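Local coordinates for protein probable thioesterase (Thermus thermophilus, PDB 1Z54) that is a probable thioesterase of the 4-hydroxybenzoyl-CoA thioesterase family, likely hydrolysing fatty acyl-CoA thioesters, at residues T5-R10 with V73-R78. Numbering follows the deposited sequence.
Sequences TRIKVR and VEVRTR
With chi1 of -66°, Ile7 sets CG1 beside its backbone N and carries CD1 obliquely across to Val75 CG2, the branch of that valine lying beside its own N. Val73 instead holds CG2 in the crowded position between its N and carbonyl carbon, where the methyl sits 3.7 Å from Ile7 CB and also presses on the Ile7 carbonyl oxygen. These residues join strand 3-8, at one edge of the antiparallel hot dog sheet within the chain, to its neighbour 72-82, on the face that packs against the long helix 24-39. Ala32 of that helix meets both Thr5 and Val75, and Thr5 OG1 is hydrogen-bonded to Asp35. Two hydrogen-bonded pairs, Thr5 with Val75 and Ile7 with Val73, frame the non-hydrogen-bonded pair Arg6-Glu74. The four N-H...O bonds are short; that from Ile7 N to Val73 O, at 2.7 Å, runs nearly along the C=O axis, whereas the other three donors stand above the carbonyl planes. Beyond the pairing, Lys8 NZ forms a salt bridge with Asp35 of a second subunit. On the face away from helix 24-39, Arg6 and Glu74 lie side by side, the glutamate extended and the arginine bent at chi3. Their charged ends do not touch, Arg6 NE being 4.7 Å from Glu74 OE1, so any attraction is probably weak; the touch is aliphatic, Arg6 CG lying 4.0 Å from Glu74 CG.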
# COMPACT_ATOMS: atom_id res chain seq x y z
N THR A 5 7.07 -8.31 18.09
CA THR A 5 5.78 -7.89 17.55
C THR A 5 5.23 -8.95 16.62
O THR A 5 5.85 -9.28 15.61
CB THR A 5 5.91 -6.58 16.76
OG1 THR A 5 6.56 -5.59 17.57
CG2 THR A 5 4.54 -6.06 16.34
N ARG A 6 4.06 -9.48 16.95
CA ARG A 6 3.44 -10.49 16.10
C ARG A 6 2.59 -9.80 15.02
O ARG A 6 1.81 -8.90 15.31
CB ARG A 6 2.57 -11.43 16.94
CG ARG A 6 3.37 -12.32 17.88
CD ARG A 6 2.47 -13.24 18.70
NE ARG A 6 1.66 -14.10 17.84
CZ ARG A 6 0.85 -15.06 18.29
NH1 ARG A 6 0.15 -15.79 17.42
NH2 ARG A 6 0.73 -15.29 19.59
N ILE A 7 2.76 -10.23 13.78
CA ILE A 7 2.02 -9.63 12.67
C ILE A 7 1.40 -10.69 11.78
O ILE A 7 2.10 -11.52 11.20
CB ILE A 7 2.94 -8.73 11.81
CG1 ILE A 7 3.41 -7.53 12.63
CG2 ILE A 7 2.21 -8.25 10.57
CD1 ILE A 7 4.35 -6.58 11.88
N LYS A 8 0.07 -10.68 11.70
CA LYS A 8 -0.64 -11.63 10.84
C LYS A 8 -0.61 -11.09 9.41
O LYS A 8 -1.09 -9.99 9.15
CB LYS A 8 -2.08 -11.78 11.31
CG LYS A 8 -2.90 -12.78 10.52
CD LYS A 8 -4.28 -12.95 11.15
CE LYS A 8 -5.19 -13.84 10.33
NZ LYS A 8 -6.46 -14.15 11.05
N VAL A 9 -0.03 -11.87 8.50
CA VAL A 9 0.05 -11.44 7.10
C VAL A 9 -1.32 -11.16 6.52
O VAL A 9 -2.27 -11.92 6.73
CB VAL A 9 0.74 -12.49 6.22
CG1 VAL A 9 0.69 -12.05 4.74
CG2 VAL A 9 2.19 -12.68 6.66
N ARG A 10 -1.43 -10.06 5.80
CA ARG A 10 -2.69 -9.69 5.16
C ARG A 10 -2.64 -10.07 3.68
O ARG A 10 -1.60 -9.97 3.03
CB ARG A 10 -2.95 -8.20 5.37
CG ARG A 10 -3.86 -7.93 6.58
CD ARG A 10 -3.31 -6.96 7.63
NE ARG A 10 -3.21 -5.59 7.15
CZ ARG A 10 -3.33 -4.51 7.91
NH1 ARG A 10 -3.22 -3.30 7.38
NH2 ARG A 10 -3.60 -4.63 9.21
N VAL A 73 3.86 -13.62 11.54
CA VAL A 73 5.30 -13.42 11.68
C VAL A 73 5.64 -12.68 12.95
O VAL A 73 4.83 -11.89 13.46
CB VAL A 73 5.92 -12.62 10.50
CG1 VAL A 73 5.80 -13.39 9.22
CG2 VAL A 73 5.24 -11.26 10.40
N GLU A 74 6.84 -12.93 13.45
CA GLU A 74 7.32 -12.27 14.65
C GLU A 74 8.48 -11.38 14.28
O GLU A 74 9.41 -11.80 13.59
CB GLU A 74 7.76 -13.31 15.69
CG GLU A 74 6.60 -14.05 16.34
CD GLU A 74 7.04 -14.97 17.46
OE1 GLU A 74 6.16 -15.46 18.20
OE2 GLU A 74 8.26 -15.22 17.59
N VAL A 75 8.40 -10.13 14.73
CA VAL A 75 9.44 -9.17 14.45
C VAL A 75 10.11 -8.76 15.74
O VAL A 75 9.48 -8.18 16.63
CB VAL A 75 8.89 -7.91 13.77
CG1 VAL A 75 10.04 -6.98 13.40
CG2 VAL A 75 8.09 -8.31 12.52
N ARG A 76 11.38 -9.09 15.85
CA ARG A 76 12.17 -8.79 17.03
C ARG A 76 12.93 -7.50 16.78
O ARG A 76 13.67 -7.40 15.80
CB ARG A 76 13.13 -9.94 17.31
CG ARG A 76 12.41 -11.26 17.56
CD ARG A 76 13.34 -12.47 17.41
NE ARG A 76 14.47 -12.42 18.33
CZ ARG A 76 15.37 -13.40 18.45
NH1 ARG A 76 16.38 -13.28 19.31
NH2 ARG A 76 15.27 -14.50 17.71
N THR A 77 12.76 -6.52 17.65
CA THR A 77 13.48 -5.27 17.45
C THR A 77 14.19 -4.76 18.68
O THR A 77 13.74 -4.92 19.82
CB THR A 77 12.54 -4.14 16.91
OG1 THR A 77 12.77 -2.93 17.63
CG2 THR A 77 11.10 -4.53 17.03
N ARG A 78 15.35 -4.16 18.45
CA ARG A 78 16.11 -3.60 19.54
C ARG A 78 16.76 -2.33 19.06
O ARG A 78 16.93 -2.12 17.85
CB ARG A 78 17.16 -4.60 20.03
CG ARG A 78 18.36 -4.77 19.13
CD ARG A 78 19.39 -5.65 19.80
NE ARG A 78 20.74 -5.38 19.31
CZ ARG A 78 21.17 -5.69 18.10
NH1 ARG A 78 20.35 -6.30 17.24
NH2 ARG A 78 22.40 -5.37 17.73